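Local coordinates for protein putative pyrroline carboxylate reductase (Streptococcus pyogenes, PDB 2AHR) that probably catalyses the NAD(P)H-dependent reduction of 1-pyrroline-5-carboxylate to L-proline, the last step of proline biosynthesis, and binds NADP in a Rossmann-fold domain, at residues 7-12 / 62-67; 53-58 / 79-84; 75-80 / 96-101. One frame throughout, in Å; residues are numbered along the deposited sequence.

Starting at the N terminus, interaction 1 closes a loop of about fifty residues, from the end of strand 5-9 across helices 13-22, 36-46 and 54-58 and strand 28-32 to strand 63-66. Interaction 2 opens inside that loop, at helix 54-58, and closes beyond it at residues 79-84, so the two cross. Interaction 3 starts before interaction 2 is complete, sharing P79 and L80 with it, and closes at helix 95-102; it follows interaction 1 in series. Together they tie two adjacent parallel strands of the Rossmann sheet to helices 54-58, 73-77 and 95-102, which pack on one face, and all three reach the bound NADP.

Interaction 1 (7-12 / 62-67); sequences GIIGVG and DLVILG. With NAP (NADP nicotinamide-adenine-dinucleotide phosphate), chain S.
Parallel strand pairing joins the first strand of the Rossmann fold to strand 63-66, their short axes running in nearly the same direction, 28° apart. The backbone bonds alternate as expected for parallel neighbours. G7 is gripped at both ends, its N donating to L63 O and its O receiving I65 N at 2.9 Å, nearly along the C=O axis. I9 does likewise with the next peptides: its N reaches I65 O at 3.0 Å, and its O takes G67 N at 2.8 Å, although this donor sits 26° out of the carbonyl plane. CA-H groups fill in between, with I8 CA 3.3 Å from I65 O.

Apolar contacts split between the two faces. On one, I8 and I65 lie side by side, CG1 of I8 meeting CB of I65. On the other, CD1 at the end of the extended I9 crosses to V64 CG1 at 4.0 Å, while L66 turns its CD2 methyl back to I9 CB.

Beyond the strands come the glycines. G10 CA lies against the adenine at N3A, and G12 CA is 3.4 Å from O5B, consistent with a GxGxxA dinucleotide-binding turn. One water takes the N-H of G12 and donates to G67 O and to O2N of the cofactor, which joins the loops that follow both strands to the pyrophosphate.

Strand 28-32 pairs with I8 and G10, and strand 86-88 flanks strand 63-66. Helix 13-22 covers I8 through I19, while helix 54-58 packs on the opposite face against I9 and V64.

Interaction 2 (53-58 / 79-84); sequences SHQDLI and PLHFKQ. With NAP (NADP nicotinamide-adenine-dinucleotide phosphate), chain S.
A side-chain amide here does the work of a neighbouring strand: Q55 holds both the N-H and the carbonyl of H81. This happens at the rim of the Rossmann domain, where helix 54-58 meets the loop leading from helix 73-77 to strand 86-88. With CG anti to the backbone N (chi1 -161°) and a bend at chi2, Q55 brings its amide edge-on to the H81 backbone. OE1 takes H81 N at 2.8 Å, and NE2 donates almost dead straight to H81 O at 3.2 Å, within 2° of its own amide plane. Both bonds use lone pairs, so the two fix the amide's rotation; D59 OD1 is a further partner of NE2.

Next to this polar pair I58 supplies the apolar part of the contact. Its CD1 stands over one face of the F82 ring, 3.8 Å from the centroid, a CH-pi contact, and also meets L80 CB. The branch methyl CG2 turns instead to H81 O, to CD of K83 and to OE1 of Q84, so one side chain touches five successive loop residues.

At the start of the helix S53 is the N-cap, its OG accepting D56 N at 2.8 Å. H54, the next residue, rests its CB against L80 CD2 and directs its imidazole to the cofactor, where NE2 donates to adenine N1A at 3.0 Å. S32 OG holds ND1, a second-shell bond that would help to orient the ring. Helix 54-58 thus both packs on the loop and reads the adenine edge.

The far end is tied by Q84, whose NE2 donates to I58 O at 2.9 Å as well as to V61 O.

Interaction 3 (75-80 / 96-101); sequences TVLKPL and QRLATF. With NAP (NADP nicotinamide-adenine-dinucleotide phosphate), chain S.
Apolar packing with no hydrogen bond between the segments joins two helices on the same face of the Rossmann sheet: the end of helix 73-77, with the turn that follows it, rests against helix 95-102. Leucine methyls make the buried half. L77, its CG anti to the carbonyl carbon, sends CD1 obliquely to CD1 of L98 at 3.7 Å. L98 meets it with CG anti to its own backbone N, and both leucines also lie on L66 of the strand beneath. Close by, the CB atoms of L77 and F101 approach to 4.2 Å.

Nearer the solvent, K78 crosses F101 obliquely. Its chain is extended beyond CG, and its CE comes to the ring edge, in the ring plane, 3.6 Å from CD1. The aliphatic part of the lysine thus borders the phenyl, while its ammonium is engaged in a salt bridge with E74. Over one face of the same ring sits the carbonyl oxygen of R97, which also accepts T100 OG1 at 2.9 Å on a lone pair. R97 itself pairs through its guanidinium with the carboxylate of L259, a ligand of the bound sodium ion.

A type I turn from L77 to L80 follows, closed by L80 N on L77 O at 3.1 Å. One residue before L77, V76 faces the cofactor, CG2 lying 3.8 Å from N6A and CG1 near N1A of the adenine. Helix 73-77 therefore has one flank on the nucleotide and another on its helical neighbour, as expected of adjacent beta-alpha-beta crossovers in an NADP-binding Rossmann domain.

Interaction 1 (7-12 / 62-67)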
# COMPACT_ATOMS: atom_id res chain seq x y z
N GLY E 7 52.16 -3.99 9.15
CA GLY E 7 51.62 -2.78 9.73
C GLY E 7 50.17 -2.58 9.34
O GLY E 7 49.79 -2.83 8.20
N ILE E 8 49.36 -2.11 10.29
CA ILE E 8 47.95 -1.84 10.05
C ILE E 8 47.66 -0.35 10.24
O ILE E 8 47.88 0.20 11.32
CB ILE E 8 47.01 -2.70 10.96
CG1 ILE E 8 47.27 -4.20 10.78
CG2 ILE E 8 45.54 -2.42 10.64
CD1 ILE E 8 48.21 -4.81 11.81
N ILE E 9 47.18 0.28 9.17
CA ILE E 9 46.82 1.69 9.22
C ILE E 9 45.31 1.83 9.39
O ILE E 9 44.53 1.41 8.52
CB ILE E 9 47.32 2.45 7.96
CG1 ILE E 9 48.86 2.41 7.87
CG2 ILE E 9 46.81 3.89 7.95
CD1 ILE E 9 49.42 2.89 6.54
N GLY E 10 44.91 2.44 10.51
CA GLY E 10 43.51 2.51 10.90
C GLY E 10 43.05 1.21 11.54
O GLY E 10 43.01 0.16 10.89
N VAL E 11 42.71 1.27 12.82
CA VAL E 11 42.29 0.08 13.56
C VAL E 11 40.97 0.35 14.28
O VAL E 11 40.93 0.83 15.42
CB VAL E 11 43.38 -0.42 14.55
CG1 VAL E 11 42.93 -1.69 15.27
CG2 VAL E 11 44.69 -0.67 13.82
N GLY E 12 39.89 0.07 13.58
CA GLY E 12 38.56 0.16 14.16
C GLY E 12 38.06 -1.23 14.46
O GLY E 12 38.85 -2.15 14.69
N ASP E 62 56.87 -5.07 5.93
CA ASP E 62 56.94 -5.85 4.67
C ASP E 62 55.62 -5.91 3.90
O ASP E 62 55.58 -6.31 2.73
CB ASP E 62 57.38 -7.29 4.92
CG ASP E 62 58.64 -7.38 5.73
OD1 ASP E 62 59.74 -7.28 5.14
OD2 ASP E 62 58.53 -7.56 6.96
N LEU E 63 54.54 -5.53 4.58
CA LEU E 63 53.19 -5.63 4.06
C LEU E 63 52.32 -4.69 4.88
O LEU E 63 52.42 -4.67 6.10
CB LEU E 63 52.69 -7.07 4.20
CG LEU E 63 51.32 -7.46 3.64
CD1 LEU E 63 51.33 -7.58 2.12
CD2 LEU E 63 50.89 -8.78 4.25
N VAL E 64 51.49 -3.91 4.20
CA VAL E 64 50.54 -3.01 4.86
C VAL E 64 49.11 -3.54 4.74
O VAL E 64 48.71 -4.07 3.69
CB VAL E 64 50.63 -1.58 4.28
CG1 VAL E 64 49.45 -0.72 4.71
CG2 VAL E 64 51.96 -0.94 4.68
N ILE E 65 48.34 -3.39 5.81
CA ILE E 65 46.91 -3.66 5.78
C ILE E 65 46.17 -2.37 6.10
O ILE E 65 46.45 -1.71 7.11
CB ILE E 65 46.53 -4.83 6.74
CG1 ILE E 65 47.12 -6.15 6.23
CG2 ILE E 65 45.02 -4.95 6.88
CD1 ILE E 65 47.00 -7.31 7.22
N LEU E 66 45.24 -2.00 5.23
CA LEU E 66 44.43 -0.81 5.42
C LEU E 66 43.09 -1.09 6.12
O LEU E 66 42.21 -1.75 5.57
CB LEU E 66 44.19 -0.11 4.08
CG LEU E 66 45.41 0.47 3.36
CD1 LEU E 66 45.03 0.92 1.94
CD2 LEU E 66 45.99 1.63 4.16
N GLY E 67 42.93 -0.52 7.32
CA GLY E 67 41.69 -0.63 8.07
C GLY E 67 40.82 0.62 8.15
O GLY E 67 39.82 0.66 8.89
PA NAP S . 35.24 2.05 11.98
O1A NAP S . 34.59 3.39 11.95
O2A NAP S . 34.76 1.25 13.14
O5B NAP S . 36.86 2.14 11.98
C5B NAP S . 37.57 3.12 11.25
C4B NAP S . 38.78 3.53 12.08
O4B NAP S . 39.71 4.28 11.33
C3B NAP S . 38.36 4.37 13.29
O3B NAP S . 38.78 3.70 14.46
C2B NAP S . 39.07 5.71 13.12
O2B NAP S . 39.69 6.21 14.29
C1B NAP S . 40.18 5.35 12.14
N9A NAP S . 40.66 6.54 11.40
C8A NAP S . 39.95 7.68 11.09
N7A NAP S . 40.78 8.53 10.42
C5A NAP S . 42.00 7.95 10.31
C6A NAP S . 43.20 8.39 9.74
N6A NAP S . 43.43 9.70 9.70
N1A NAP S . 44.30 7.56 9.79
C2A NAP S . 44.23 6.32 10.41
N3A NAP S . 43.04 5.90 10.97
C4A NAP S . 41.94 6.70 10.93
O3 NAP S . 34.98 1.30 10.56
PN NAP S . 34.99 -0.31 10.37
O1N NAP S . 33.58 -0.78 10.55
O2N NAP S . 36.07 -0.95 11.17
O5D NAP S . 35.36 -0.43 8.80
C5D NAP S . 36.69 -0.31 8.34
C4D NAP S . 36.82 -0.93 6.96
O4D NAP S . 36.43 -2.29 6.96
C3D NAP S . 35.94 -0.22 5.93
O3D NAP S . 36.75 0.06 4.81
C2D NAP S . 34.83 -1.20 5.57
O2D NAP S . 34.48 -1.06 4.20
C1D NAP S . 35.46 -2.56 5.95
N1N NAP S . 34.53 -3.61 6.45
C2N NAP S . 33.83 -3.44 7.63
C3N NAP S . 32.99 -4.46 8.09
C7N NAP S . 32.31 -4.35 9.43
O7N NAP S . 31.54 -5.46 9.84
N7N NAP S . 32.44 -3.25 10.18
C4N NAP S . 32.87 -5.65 7.37
C5N NAP S . 33.59 -5.82 6.19
C6N NAP S . 34.42 -4.78 5.75
P2B NAP S . 38.89 6.90 15.52
O1X NAP S . 39.92 7.50 16.46
O2X NAP S . 38.00 8.00 14.98
O3X NAP S . 38.05 5.87 16.26
O HOH W 1 38.89 -0.96 11.12

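Interaction 2 (53-58 / 79-84)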
# COMPACT_ATOMS: atom_id res chain seq x y z
N SER E 53 53.90 7.63 13.17
CA SER E 53 53.14 8.17 12.04
C SER E 53 52.86 7.03 11.07
O SER E 53 53.40 5.94 11.24
CB SER E 53 53.95 9.27 11.32
OG SER E 53 55.02 8.71 10.56
N HIS E 54 52.03 7.28 10.06
CA HIS E 54 51.80 6.26 9.02
C HIS E 54 53.05 6.02 8.21
O HIS E 54 53.35 4.88 7.84
CB HIS E 54 50.63 6.61 8.09
CG HIS E 54 49.31 6.78 8.78
ND1 HIS E 54 48.98 6.09 9.93
CD2 HIS E 54 48.24 7.54 8.47
CE1 HIS E 54 47.77 6.44 10.31
NE2 HIS E 54 47.29 7.32 9.44
N GLN E 55 53.80 7.08 7.92
CA GLN E 55 55.06 6.93 7.19
C GLN E 55 56.07 6.15 8.02
O GLN E 55 56.78 5.30 7.49
CB GLN E 55 55.62 8.29 6.75
CG GLN E 55 56.65 8.21 5.61
CD GLN E 55 56.11 7.55 4.33
OE1 GLN E 55 55.17 8.04 3.71
NE2 GLN E 55 56.74 6.45 3.94
N ASP E 56 56.10 6.43 9.33
CA ASP E 56 56.93 5.70 10.29
C ASP E 56 56.59 4.20 10.25
O ASP E 56 57.49 3.35 10.23
CB ASP E 56 56.76 6.28 11.70
CG ASP E 56 57.63 5.58 12.75
OD1 ASP E 56 57.07 5.12 13.78
OD2 ASP E 56 58.87 5.49 12.56
N LEU E 57 55.29 3.90 10.21
CA LEU E 57 54.79 2.54 9.97
C LEU E 57 55.33 1.97 8.63
O LEU E 57 55.97 0.91 8.61
CB LEU E 57 53.25 2.56 9.99
CG LEU E 57 52.29 1.39 9.72
CD1 LEU E 57 52.51 0.69 8.37
CD2 LEU E 57 52.28 0.39 10.87
N ILE E 58 55.10 2.70 7.54
CA ILE E 58 55.47 2.25 6.19
C ILE E 58 56.95 1.88 6.02
O ILE E 58 57.29 0.93 5.31
CB ILE E 58 55.03 3.27 5.09
CG1 ILE E 58 53.51 3.46 5.08
CG2 ILE E 58 55.48 2.81 3.71
CD1 ILE E 58 53.03 4.76 4.42
N PRO E 79 49.18 11.55 0.41
CA PRO E 79 50.44 12.10 0.99
C PRO E 79 51.51 11.08 1.41
O PRO E 79 52.63 11.48 1.72
CB PRO E 79 49.96 12.89 2.21
CG PRO E 79 48.61 12.36 2.53
CD PRO E 79 48.01 11.95 1.21
N LEU E 80 51.20 9.79 1.41
CA LEU E 80 52.12 8.77 1.92
C LEU E 80 52.96 8.15 0.79
O LEU E 80 52.57 8.21 -0.37
CB LEU E 80 51.33 7.69 2.66
CG LEU E 80 50.74 7.92 4.07
CD1 LEU E 80 50.23 9.33 4.36
CD2 LEU E 80 49.64 6.90 4.37
N HIS E 81 54.10 7.56 1.12
CA HIS E 81 54.91 6.89 0.08
C HIS E 81 55.07 5.40 0.38
O HIS E 81 55.84 5.01 1.26
CB HIS E 81 56.29 7.55 -0.10
CG HIS E 81 56.27 9.05 -0.05
ND1 HIS E 81 56.07 9.84 -1.16
CD2 HIS E 81 56.43 9.90 1.00
CE1 HIS E 81 56.11 11.11 -0.81
NE2 HIS E 81 56.33 11.18 0.50
N PHE E 82 54.35 4.56 -0.36
CA PHE E 82 54.31 3.12 -0.06
C PHE E 82 55.45 2.36 -0.74
O PHE E 82 55.93 2.77 -1.80
CB PHE E 82 52.92 2.52 -0.35
CG PHE E 82 51.87 2.93 0.66
CD1 PHE E 82 51.09 4.07 0.46
CD2 PHE E 82 51.68 2.19 1.83
CE1 PHE E 82 50.12 4.46 1.40
CE2 PHE E 82 50.72 2.57 2.78
CZ PHE E 82 49.94 3.71 2.56
N LYS E 83 55.89 1.27 -0.12
CA LYS E 83 57.15 0.61 -0.46
C LYS E 83 57.02 -0.92 -0.45
O LYS E 83 58.00 -1.65 -0.65
CB LYS E 83 58.21 1.03 0.56
CG LYS E 83 58.44 2.55 0.65
CD LYS E 83 58.90 2.96 2.06
CE LYS E 83 59.82 4.20 2.04
NZ LYS E 83 59.21 5.46 1.48
N GLN E 84 55.80 -1.40 -0.20
CA GLN E 84 55.52 -2.83 -0.06
C GLN E 84 54.12 -3.15 -0.56
O GLN E 84 53.33 -2.22 -0.77
CB GLN E 84 55.63 -3.24 1.41
CG GLN E 84 54.65 -2.52 2.31
CD GLN E 84 55.10 -1.11 2.60
OE1 GLN E 84 54.54 -0.15 2.08
NE2 GLN E 84 56.13 -0.98 3.44
PA NAP S . 35.24 2.05 11.98
O1A NAP S . 34.59 3.39 11.95
O2A NAP S . 34.76 1.25 13.14
O5B NAP S . 36.86 2.14 11.98
C5B NAP S . 37.57 3.12 11.25
C4B NAP S . 38.78 3.53 12.08
O4B NAP S . 39.71 4.28 11.33
C3B NAP S . 38.36 4.37 13.29
O3B NAP S . 38.78 3.70 14.46
C2B NAP S . 39.07 5.71 13.12
O2B NAP S . 39.69 6.21 14.29
C1B NAP S . 40.18 5.35 12.14
N9A NAP S . 40.66 6.54 11.40
C8A NAP S . 39.95 7.68 11.09
N7A NAP S . 40.78 8.53 10.42
C5A NAP S . 42.00 7.95 10.31
C6A NAP S . 43.20 8.39 9.74
N6A NAP S . 43.43 9.70 9.70
N1A NAP S . 44.30 7.56 9.79
C2A NAP S . 44.23 6.32 10.41
N3A NAP S . 43.04 5.90 10.97
C4A NAP S . 41.94 6.70 10.93
O3 NAP S . 34.98 1.30 10.56
PN NAP S . 34.99 -0.31 10.37
O1N NAP S . 33.58 -0.78 10.55
O2N NAP S . 36.07 -0.95 11.17
O5D NAP S . 35.36 -0.43 8.80
C5D NAP S . 36.69 -0.31 8.34
C4D NAP S . 36.82 -0.93 6.96
O4D NAP S . 36.43 -2.29 6.96
C3D NAP S . 35.94 -0.22 5.93
O3D NAP S . 36.75 0.06 4.81
C2D NAP S . 34.83 -1.20 5.57
O2D NAP S . 34.48 -1.06 4.20
C1D NAP S . 35.46 -2.56 5.95
N1N NAP S . 34.53 -3.61 6.45
C2N NAP S . 33.83 -3.44 7.63
C3N NAP S . 32.99 -4.46 8.09
C7N NAP S . 32.31 -4.35 9.43
O7N NAP S . 31.54 -5.46 9.84
N7N NAP S . 32.44 -3.25 10.18
C4N NAP S . 32.87 -5.65 7.37
C5N NAP S . 33.59 -5.82 6.19
C6N NAP S . 34.42 -4.78 5.75
P2B NAP S . 38.89 6.90 15.52
O1X NAP S . 39.92 7.50 16.46
O2X NAP S . 38.00 8.00 14.98
O3X NAP S . 38.05 5.87 16.26

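Interaction 3 (75-80 / 96-101)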
# COMPACT_ATOMS: atom_id res chain seq x y z
N THR E 75 42.20 11.22 0.98
CA THR E 75 42.77 12.07 2.02
C THR E 75 43.97 11.44 2.76
O THR E 75 45.00 12.10 2.93
CB THR E 75 41.69 12.46 3.05
OG1 THR E 75 40.70 13.27 2.39
CG2 THR E 75 42.28 13.25 4.23
N VAL E 76 43.83 10.19 3.18
CA VAL E 76 44.84 9.56 4.03
C VAL E 76 46.00 8.95 3.25
O VAL E 76 47.13 8.95 3.74
CB VAL E 76 44.21 8.50 5.03
CG1 VAL E 76 45.27 7.85 5.92
CG2 VAL E 76 43.11 9.15 5.91
N LEU E 77 45.75 8.44 2.05
CA LEU E 77 46.77 7.65 1.32
C LEU E 77 47.70 8.44 0.39
O LEU E 77 48.88 8.10 0.25
CB LEU E 77 46.14 6.49 0.54
CG LEU E 77 45.25 5.51 1.32
CD1 LEU E 77 44.73 4.45 0.38
CD2 LEU E 77 45.99 4.90 2.50
N LYS E 78 47.16 9.47 -0.26
CA LYS E 78 47.91 10.21 -1.27
C LYS E 78 49.22 10.83 -0.74
O LYS E 78 50.27 10.64 -1.37
CB LYS E 78 47.02 11.24 -1.99
CG LYS E 78 46.04 10.62 -2.98
CD LYS E 78 45.68 11.55 -4.13
CE LYS E 78 44.78 10.82 -5.13
NZ LYS E 78 44.42 11.60 -6.36
N PRO E 79 49.18 11.55 0.41
CA PRO E 79 50.44 12.10 0.99
C PRO E 79 51.51 11.08 1.41
O PRO E 79 52.63 11.48 1.72
CB PRO E 79 49.96 12.89 2.21
CG PRO E 79 48.61 12.36 2.53
CD PRO E 79 48.01 11.95 1.21
N LEU E 80 51.20 9.79 1.41
CA LEU E 80 52.12 8.77 1.92
C LEU E 80 52.96 8.15 0.79
O LEU E 80 52.57 8.21 -0.37
CB LEU E 80 51.33 7.69 2.66
CG LEU E 80 50.74 7.92 4.07
CD1 LEU E 80 50.23 9.33 4.36
CD2 LEU E 80 49.64 6.90 4.37
N GLN E 96 42.09 -0.82 -9.06
CA GLN E 96 42.48 0.19 -10.04
C GLN E 96 42.49 1.57 -9.40
O GLN E 96 43.46 2.32 -9.54
CB GLN E 96 41.56 0.16 -11.27
CG GLN E 96 42.05 1.02 -12.44
CD GLN E 96 41.26 0.79 -13.74
OE1 GLN E 96 40.11 1.23 -13.88
NE2 GLN E 96 41.89 0.11 -14.70
N ARG E 97 41.43 1.90 -8.67
CA ARG E 97 41.34 3.16 -7.93
C ARG E 97 42.38 3.26 -6.82
O ARG E 97 42.90 4.34 -6.57
CB ARG E 97 39.95 3.35 -7.35
CG ARG E 97 38.92 3.74 -8.40
CD ARG E 97 37.49 3.74 -7.86
NE ARG E 97 37.28 4.67 -6.75
CZ ARG E 97 36.23 4.62 -5.93
NH1 ARG E 97 35.31 3.68 -6.09
NH2 ARG E 97 36.11 5.50 -4.94
N LEU E 98 42.66 2.14 -6.14
CA LEU E 98 43.67 2.12 -5.07
C LEU E 98 45.06 2.44 -5.63
O LEU E 98 45.82 3.18 -5.01
CB LEU E 98 43.68 0.75 -4.34
CG LEU E 98 44.67 0.60 -3.16
CD1 LEU E 98 44.41 1.62 -2.03
CD2 LEU E 98 44.71 -0.82 -2.59
N ALA E 99 45.37 1.87 -6.79
CA ALA E 99 46.64 2.12 -7.47
C ALA E 99 46.86 3.60 -7.79
O ALA E 99 47.99 4.06 -7.75
CB ALA E 99 46.76 1.28 -8.73
N THR E 100 45.80 4.35 -8.09
CA THR E 100 45.93 5.79 -8.33
C THR E 100 46.22 6.57 -7.04
O THR E 100 46.80 7.66 -7.10
CB THR E 100 44.69 6.43 -9.10
OG1 THR E 100 43.60 6.67 -8.19
CG2 THR E 100 44.22 5.57 -10.27
N PHE E 101 45.83 6.02 -5.89
CA PHE E 101 46.04 6.70 -4.62
C PHE E 101 47.43 6.42 -4.08
O PHE E 101 47.94 7.19 -3.26
CB PHE E 101 45.05 6.25 -3.54
CG PHE E 101 43.61 6.51 -3.87
CD1 PHE E 101 43.19 7.70 -4.44
CD2 PHE E 101 42.65 5.56 -3.56
CE1 PHE E 101 41.84 7.93 -4.74
CE2 PHE E 101 41.31 5.78 -3.83
CZ PHE E 101 40.90 6.97 -4.43
PA NAP S . 35.24 2.05 11.98
O1A NAP S . 34.59 3.39 11.95
O2A NAP S . 34.76 1.25 13.14
O5B NAP S . 36.86 2.14 11.98
C5B NAP S . 37.57 3.12 11.25
C4B NAP S . 38.78 3.53 12.08
O4B NAP S . 39.71 4.28 11.33
C3B NAP S . 38.36 4.37 13.29
O3B NAP S . 38.78 3.70 14.46
C2B NAP S . 39.07 5.71 13.12
O2B NAP S . 39.69 6.21 14.29
C1B NAP S . 40.18 5.35 12.14
N9A NAP S . 40.66 6.54 11.40
C8A NAP S . 39.95 7.68 11.09
N7A NAP S . 40.78 8.53 10.42
C5A NAP S . 42.00 7.95 10.31
C6A NAP S . 43.20 8.39 9.74
N6A NAP S . 43.43 9.70 9.70
N1A NAP S . 44.30 7.56 9.79
C2A NAP S . 44.23 6.32 10.41
N3A NAP S . 43.04 5.90 10.97
C4A NAP S . 41.94 6.70 10.93
O3 NAP S . 34.98 1.30 10.56
PN NAP S . 34.99 -0.31 10.37
O1N NAP S . 33.58 -0.78 10.55
O2N NAP S . 36.07 -0.95 11.17
O5D NAP S . 35.36 -0.43 8.80
C5D NAP S . 36.69 -0.31 8.34
C4D NAP S . 36.82 -0.93 6.96
O4D NAP S . 36.43 -2.29 6.96
C3D NAP S . 35.94 -0.22 5.93
O3D NAP S . 36.75 0.06 4.81
C2D NAP S . 34.83 -1.20 5.57
O2D NAP S . 34.48 -1.06 4.20
C1D NAP S . 35.46 -2.56 5.95
N1N NAP S . 34.53 -3.61 6.45
C2N NAP S . 33.83 -3.44 7.63
C3N NAP S . 32.99 -4.46 8.09
C7N NAP S . 32.31 -4.35 9.43
O7N NAP S . 31.54 -5.46 9.84
N7N NAP S . 32.44 -3.25 10.18
C4N NAP S . 32.87 -5.65 7.37
C5N NAP S . 33.59 -5.82 6.19
C6N NAP S . 34.42 -4.78 5.75
P2B NAP S . 38.89 6.90 15.52
O1X NAP S . 39.92 7.50 16.46
O2X NAP S . 38.00 8.00 14.98
O3X NAP S . 38.05 5.87 16.26